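PDB 5UL3: 4'-phospho-dehydrooxetanocin synthase from Bacillus megaterium, which catalyses the oxidative ring contraction of dAMP to an oxetane aldehyde in oxetanocin A biosynthesis, using cobalamin, a [4Fe-4S] cluster and S-adenosylmethionine. Local coordinates for residues 86-89 / 90-94; 507-510 / 511-514. All coordinates share one frame; numbering follows the deposited sequence.

Interaction 1 precedes interaction 2 along the chain. Their centres lie about 57 Å apart and their nearest atoms about 42 Å, so the two do not touch. Residues 86-94 form the exit of helix 83-88, next to the four-stranded antiparallel sheet that ends in strand 102-106. Residues 507-514 form the entry to helix 510-519, within the radical SAM core and against helix 410-426. The two thus represent opposite events, a chain leaving a helix through a turn and a chain entering one through a capping box. Both lie away from the cobalamin, iron-sulfur and S-adenosylmethionine sites: one is surface packing beside the sheet, the other a helix start in the radical SAM core.

Interaction 1: residues 86-89 / 90-94; sequences MRWH and PSWYE
H89 and W92 close a beta turn at the C-terminal end of helix 83-88, with P90 and S91 at its corners. The turn's defining bond runs from W92 N to H89 O over 3.2 Å, the donor standing above the carbonyl plane. H89, the first residue to leave the helical conformation, also uses its side chain here. With CG anti to the backbone N (chi1 -169°), its imidazole folds back beside the turn, and ND1 accepts a hydrogen bond from S91 N at 3.2 Å. The donor lies 24° out of the ring plane, and this bond helps to set the rotation of the imidazole.

One face of that ring is covered by W92. Its CB makes a CH-pi contact 4.1 Å from the centroid of the H89 ring, while CA of W92 sits over the ring centre. The indole of W92 takes the rotamer in which CG stands between the backbone N and carbonyl carbon (chi1 69°), which directs it back toward the helix end. The six-membered ring of W88 reaches W92 at its root, with CZ3 3.9 Å from W92 CB. The two side chains cross at about a right angle, and their rings lie oblique to one another. Beyond the contact, both indoles meet F105 of strand 102-106 edge-to-face, which seats the helix end and the turn on the sheet.

P90 has no N-H to offer the helix, and its ring packs by CG against M86 O at 3.6 Å. M86 and Y93 approach only loosely, CE of the methionine lying 4.4 Å from the tyrosine OH. H89 O has a further neighbour besides W92 N: it lies in the plane of the W92 indole, at its edge, 3.1 Å from CD1.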
ATOM      1  N   MET A  86      35.467   2.020   2.715  1.00 25.27           N
ATOM      2  CA  MET A  86      35.614   1.960   4.163  1.00 26.66           C
ATOM      3  C   MET A  86      35.701   0.519   4.661  1.00 29.56           C
ATOM      4  O   MET A  86      36.458   0.226   5.593  1.00 28.05           O
ATOM      5  CB  MET A  86      34.460   2.699   4.843  1.00 25.90           C
ATOM      6  CG  MET A  86      34.666   2.892   6.326  1.00 37.83           C
ATOM      7  SD  MET A  86      33.310   3.841   7.034  1.00 56.81           S
ATOM      8  CE  MET A  86      33.502   5.391   6.152  1.00 47.95           C
ATOM      9  N   ARG A  87      34.938  -0.396   4.061  1.00 25.92           N
ATOM     10  CA  ARG A  87      35.067  -1.806   4.424  1.00 28.39           C
ATOM     11  C   ARG A  87      36.437  -2.350   4.039  1.00 30.87           C
ATOM     12  O   ARG A  87      37.014  -3.168   4.769  1.00 33.01           O
ATOM     13  CB  ARG A  87      33.967  -2.633   3.756  1.00 26.21           C
ATOM     14  CG  ARG A  87      32.586  -2.343   4.291  1.00 29.22           C
ATOM     15  CD  ARG A  87      31.546  -3.344   3.749  1.00 27.49           C
ATOM     16  NE  ARG A  87      31.383  -3.301   2.292  1.00 31.06           N
ATOM     17  CZ  ARG A  87      30.483  -2.547   1.654  1.00 24.94           C
ATOM     18  NH1 ARG A  87      29.670  -1.737   2.332  1.00 27.99           N
ATOM     19  NH2 ARG A  87      30.404  -2.607   0.337  1.00 26.61           N
ATOM     20  N   TRP A  88      36.961  -1.917   2.895  1.00 26.22           N
ATOM     21  CA  TRP A  88      38.263  -2.386   2.426  1.00 29.13           C
ATOM     22  C   TRP A  88      39.407  -1.842   3.284  1.00 29.68           C
ATOM     23  O   TRP A  88      40.354  -2.578   3.608  1.00 30.94           O
ATOM     24  CB  TRP A  88      38.446  -2.000   0.954  1.00 25.93           C
ATOM     25  CG  TRP A  88      39.877  -1.934   0.509  1.00 26.92           C
ATOM     26  CD1 TRP A  88      40.730  -2.985   0.289  1.00 29.31           C
ATOM     27  CD2 TRP A  88      40.617  -0.749   0.221  1.00 22.23           C
ATOM     28  NE1 TRP A  88      41.961  -2.514  -0.112  1.00 29.81           N
ATOM     29  CE2 TRP A  88      41.915  -1.145  -0.163  1.00 30.58           C
ATOM     30  CE3 TRP A  88      40.308   0.615   0.248  1.00 24.25           C
ATOM     31  CZ2 TRP A  88      42.902  -0.226  -0.517  1.00 28.61           C
ATOM     32  CZ3 TRP A  88      41.284   1.522  -0.101  1.00 28.72           C
ATOM     33  CH2 TRP A  88      42.573   1.096  -0.469  1.00 29.07           C
ATOM     34  N   HIS A  89      39.330  -0.576   3.693  1.00 26.14           N
ATOM     35  CA  HIS A  89      40.417   0.070   4.435  1.00 26.80           C
ATOM     36  C   HIS A  89      39.820   1.188   5.282  1.00 27.21           C
ATOM     37  O   HIS A  89      39.630   2.313   4.798  1.00 24.63           O
ATOM     38  CB  HIS A  89      41.473   0.608   3.474  1.00 22.71           C
ATOM     39  CG  HIS A  89      42.759   1.047   4.126  1.00 24.57           C
ATOM     40  ND1 HIS A  89      42.832   1.515   5.422  1.00 25.76           N
ATOM     41  CD2 HIS A  89      44.021   1.092   3.636  1.00 26.03           C
ATOM     42  CE1 HIS A  89      44.088   1.821   5.704  1.00 25.80           C
ATOM     43  NE2 HIS A  89      44.829   1.573   4.636  1.00 25.97           N
ATOM     44  N   PRO A  90      39.530   0.925   6.555  1.00 26.09           N
ATOM     45  CA  PRO A  90      38.853   1.938   7.383  1.00 29.21           C
ATOM     46  C   PRO A  90      39.657   3.216   7.595  1.00 29.74           C
ATOM     47  O   PRO A  90      39.090   4.218   8.049  1.00 30.39           O
ATOM     48  CB  PRO A  90      38.626   1.204   8.715  1.00 28.79           C
ATOM     49  CG  PRO A  90      38.654  -0.241   8.354  1.00 39.83           C
ATOM     50  CD  PRO A  90      39.634  -0.374   7.234  1.00 31.00           C
ATOM     51  N   SER A  91      40.953   3.224   7.307  1.00 27.05           N
ATOM     52  CA  SER A  91      41.754   4.433   7.458  1.00 28.45           C
ATOM     53  C   SER A  91      42.448   4.823   6.168  1.00 30.41           C
ATOM     54  O   SER A  91      43.571   5.323   6.193  1.00 28.20           O
ATOM     55  CB  SER A  91      42.810   4.278   8.559  1.00 33.84           C
ATOM     56  OG  SER A  91      42.223   4.080   9.829  1.00 30.64           O
ATOM     57  N   TRP A  92      41.814   4.608   5.008  1.00 24.08           N
ATOM     58  CA  TRP A  92      42.531   4.953   3.791  1.00 24.23           C
ATOM     59  C   TRP A  92      42.675   6.461   3.610  1.00 25.60           C
ATOM     60  O   TRP A  92      43.607   6.899   2.921  1.00 30.07           O
ATOM     61  CB  TRP A  92      41.862   4.344   2.552  1.00 27.93           C
ATOM     62  CG  TRP A  92      40.530   4.934   2.183  1.00 26.87           C
ATOM     63  CD1 TRP A  92      39.292   4.476   2.557  1.00 26.64           C
ATOM     64  CD2 TRP A  92      40.296   6.081   1.346  1.00 24.40           C
ATOM     65  NE1 TRP A  92      38.313   5.278   2.019  1.00 26.70           N
ATOM     66  CE2 TRP A  92      38.897   6.260   1.264  1.00 28.02           C
ATOM     67  CE3 TRP A  92      41.134   6.973   0.665  1.00 26.43           C
ATOM     68  CZ2 TRP A  92      38.311   7.302   0.533  1.00 30.22           C
ATOM     69  CZ3 TRP A  92      40.549   8.009  -0.072  1.00 34.26           C
ATOM     70  CH2 TRP A  92      39.150   8.160  -0.125  1.00 33.97           C
ATOM     71  N   TYR A  93      41.804   7.257   4.216  1.00 24.83           N
ATOM     72  CA  TYR A  93      41.697   8.674   3.870  1.00 32.51           C
ATOM     73  C   TYR A  93      42.192   9.572   5.003  1.00 36.59           C
ATOM     74  O   TYR A  93      42.387   9.136   6.139  1.00 36.39           O
ATOM     75  CB  TYR A  93      40.246   9.023   3.528  1.00 31.87           C
ATOM     76  CG  TYR A  93      39.306   8.708   4.657  1.00 32.61           C
ATOM     77  CD1 TYR A  93      39.034   9.649   5.635  1.00 37.31           C
ATOM     78  CD2 TYR A  93      38.703   7.460   4.758  1.00 30.05           C
ATOM     79  CE1 TYR A  93      38.192   9.366   6.676  1.00 33.42           C
ATOM     80  CE2 TYR A  93      37.845   7.165   5.800  1.00 32.95           C
ATOM     81  CZ  TYR A  93      37.592   8.128   6.756  1.00 38.50           C
ATOM     82  OH  TYR A  93      36.742   7.847   7.798  1.00 45.65           O
ATOM     83  N   GLU A  94      42.384  10.852   4.675  1.00 36.57           N
ATOM     84  CA  GLU A  94      42.776  11.859   5.659  1.00 50.43           C
ATOM     85  C   GLU A  94      41.528  12.488   6.272  1.00 55.89           C
ATOM     86  O   GLU A  94      40.684  13.030   5.548  1.00 56.70           O
ATOM     87  CB  GLU A  94      43.651  12.930   5.016  1.00 45.22           C
ATOM     88  CG  GLU A  94      44.952  12.429   4.445  1.00 49.64           C
ATOM     89  CD  GLU A  94      45.605  13.460   3.550  1.00 76.83           C
ATOM     90  OE1 GLU A  94      44.862  14.194   2.860  1.00 86.22           O
ATOM     91  OE2 GLU A  94      46.854  13.548   3.543  1.00 82.82           O
TER

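Interaction 2: residues 507-510 / 511-514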
ATOM      1  N   ASP A 507      -9.717  34.850   8.890  1.00 59.97           N
ATOM      2  CA  ASP A 507      -8.999  35.392  10.032  1.00 66.47           C
ATOM      3  C   ASP A 507      -9.296  34.639  11.318  1.00 72.42           C
ATOM      4  O   ASP A 507      -8.918  35.104  12.398  1.00 70.76           O
ATOM      5  CB  ASP A 507      -9.303  36.881  10.187  1.00 74.15           C
ATOM      6  CG  ASP A 507      -8.513  37.729   9.208  1.00 78.28           C
ATOM      7  OD1 ASP A 507      -7.313  37.972   9.462  1.00 88.93           O
ATOM      8  OD2 ASP A 507      -9.078  38.116   8.164  1.00 83.86           O
ATOM      9  N   MET A 508      -9.945  33.480  11.226  1.00 60.73           N
ATOM     10  CA  MET A 508     -10.083  32.615  12.386  1.00 54.91           C
ATOM     11  C   MET A 508      -8.723  32.090  12.821  1.00 49.28           C
ATOM     12  O   MET A 508      -7.841  31.828  11.996  1.00 47.18           O
ATOM     13  CB  MET A 508     -10.999  31.436  12.074  1.00 49.28           C
ATOM     14  CG  MET A 508     -12.315  31.807  11.442  1.00 60.80           C
ATOM     15  SD  MET A 508     -13.274  30.318  11.134  1.00 63.82           S
ATOM     16  CE  MET A 508     -13.608  29.864  12.815  1.00 41.16           C
ATOM     17  N   THR A 509      -8.550  31.949  14.126  1.00 45.98           N
ATOM     18  CA  THR A 509      -7.418  31.194  14.623  1.00 45.84           C
ATOM     19  C   THR A 509      -7.743  29.704  14.579  1.00 38.96           C
ATOM     20  O   THR A 509      -8.903  29.298  14.436  1.00 38.27           O
ATOM     21  CB  THR A 509      -7.081  31.608  16.052  1.00 47.37           C
ATOM     22  OG1 THR A 509      -8.169  31.233  16.900  1.00 40.57           O
ATOM     23  CG2 THR A 509      -6.855  33.126  16.147  1.00 43.34           C
ATOM     24  N   TYR A 510      -6.703  28.879  14.712  1.00 39.62           N
ATOM     25  CA  TYR A 510      -6.934  27.440  14.766  1.00 38.85           C
ATOM     26  C   TYR A 510      -7.854  27.077  15.925  1.00 40.88           C
ATOM     27  O   TYR A 510      -8.764  26.252  15.771  1.00 34.29           O
ATOM     28  CB  TYR A 510      -5.601  26.698  14.864  1.00 34.27           C
ATOM     29  CG  TYR A 510      -4.814  26.735  13.575  1.00 32.07           C
ATOM     30  CD1 TYR A 510      -5.346  26.200  12.410  1.00 36.30           C
ATOM     31  CD2 TYR A 510      -3.546  27.308  13.518  1.00 37.00           C
ATOM     32  CE1 TYR A 510      -4.643  26.236  11.218  1.00 34.40           C
ATOM     33  CE2 TYR A 510      -2.831  27.350  12.329  1.00 40.61           C
ATOM     34  CZ  TYR A 510      -3.387  26.807  11.183  1.00 36.23           C
ATOM     35  OH  TYR A 510      -2.699  26.829   9.996  1.00 36.79           O
ATOM     36  N   GLU A 511      -7.659  27.717  17.083  1.00 38.22           N
ATOM     37  CA  GLU A 511      -8.500  27.425  18.240  1.00 35.00           C
ATOM     38  C   GLU A 511      -9.953  27.804  17.988  1.00 36.67           C
ATOM     39  O   GLU A 511     -10.869  27.094  18.421  1.00 38.21           O
ATOM     40  CB  GLU A 511      -7.953  28.149  19.477  1.00 40.57           C
ATOM     41  CG  GLU A 511      -8.791  27.937  20.734  1.00 49.88           C
ATOM     42  CD  GLU A 511      -8.106  28.461  21.988  1.00 64.12           C
ATOM     43  OE1 GLU A 511      -7.061  29.134  21.863  1.00 68.02           O
ATOM     44  OE2 GLU A 511      -8.610  28.188  23.099  1.00 68.71           O
ATOM     45  N   GLU A 512     -10.193  28.922  17.298  1.00 35.72           N
ATOM     46  CA  GLU A 512     -11.569  29.307  17.006  1.00 40.30           C
ATOM     47  C   GLU A 512     -12.222  28.307  16.058  1.00 42.54           C
ATOM     48  O   GLU A 512     -13.376  27.907  16.261  1.00 38.87           O
ATOM     49  CB  GLU A 512     -11.613  30.716  16.409  1.00 46.77           C
ATOM     50  CG  GLU A 512     -11.193  31.828  17.372  1.00 59.88           C
ATOM     51  CD  GLU A 512     -11.161  33.211  16.715  1.00 66.28           C
ATOM     52  OE1 GLU A 512     -10.990  33.297  15.480  1.00 49.95           O
ATOM     53  OE2 GLU A 512     -11.313  34.216  17.442  1.00 70.13           O
ATOM     54  N   LEU A 513     -11.491  27.897  15.018  1.00 37.98           N
ATOM     55  CA  LEU A 513     -12.009  26.894  14.097  1.00 37.33           C
ATOM     56  C   LEU A 513     -12.295  25.591  14.826  1.00 31.91           C
ATOM     57  O   LEU A 513     -13.360  24.986  14.650  1.00 35.58           O
ATOM     58  CB  LEU A 513     -11.006  26.666  12.966  1.00 36.79           C
ATOM     59  CG  LEU A 513     -11.388  25.555  11.990  1.00 36.08           C
ATOM     60  CD1 LEU A 513     -12.706  25.889  11.313  1.00 37.12           C
ATOM     61  CD2 LEU A 513     -10.270  25.355  10.960  1.00 38.44           C
ATOM     62  N   TYR A 514     -11.338  25.139  15.642  1.00 32.01           N
ATOM     63  CA  TYR A 514     -11.516  23.924  16.432  1.00 32.69           C
ATOM     64  C   TYR A 514     -12.751  24.009  17.321  1.00 35.05           C
ATOM     65  O   TYR A 514     -13.582  23.097  17.331  1.00 34.27           O
ATOM     66  CB  TYR A 514     -10.268  23.672  17.277  1.00 30.13           C
ATOM     67  CG  TYR A 514     -10.292  22.403  18.090  1.00 32.17           C
ATOM     68  CD1 TYR A 514      -9.986  21.176  17.508  1.00 30.12           C
ATOM     69  CD2 TYR A 514     -10.576  22.428  19.452  1.00 34.88           C
ATOM     70  CE1 TYR A 514      -9.993  20.008  18.251  1.00 27.46           C
ATOM     71  CE2 TYR A 514     -10.579  21.265  20.204  1.00 34.17           C
ATOM     72  CZ  TYR A 514     -10.297  20.062  19.606  1.00 27.38           C
ATOM     73  OH  TYR A 514     -10.301  18.918  20.359  1.00 32.18           O
TER
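T509 and E512 form a capping box at the start of helix 510-519, T509 being the N-cap. Two reciprocal hydrogen bonds join them. T509 OG1 accepts from E512 N at 3.1 Å, and in return T509 N donates to E512 OE1, also at 3.1 Å, meeting the oxygen from above the carboxylate plane. OG1 stands between the backbone N and carbonyl carbon of T509 (chi1 66°), which turns it to the amide of E512, while the glutamate runs extended back over the N-cap. The two side chains pack closely, E512 CG approaching T509 OG1 to 3.1 Å.

Backbone bonds continue the helix from there. L513 N donates to T509 O at 3.0 Å and Y514 N to Y510 O at 2.8 Å, both nearly straight at the hydrogen.

Apolar contact comes from M508, the residue before the N-cap. Its chain bends at the sulfur (chi3 68°), turning CE back onto the helix, where it lies 3.6 Å from L513 CA and 4.1 Å from L513 CB. This pairing of the residue before the cap with the fourth after it is a hydrophobic staple, and it accompanies the capping box.

Elsewhere within the chain, the helix start packs on helix 410-426. Y510 bonds through OH to H421 and rests on V414 and K418, L513 meets L417, and E511 forms a salt bridge with K410.

Chemically, the box gives partners to two amide groups at the helix start, T509 N and E512 N, and places the E512 carboxylate at the helix N-terminus, where the helix dipole would probably favour its negative charge.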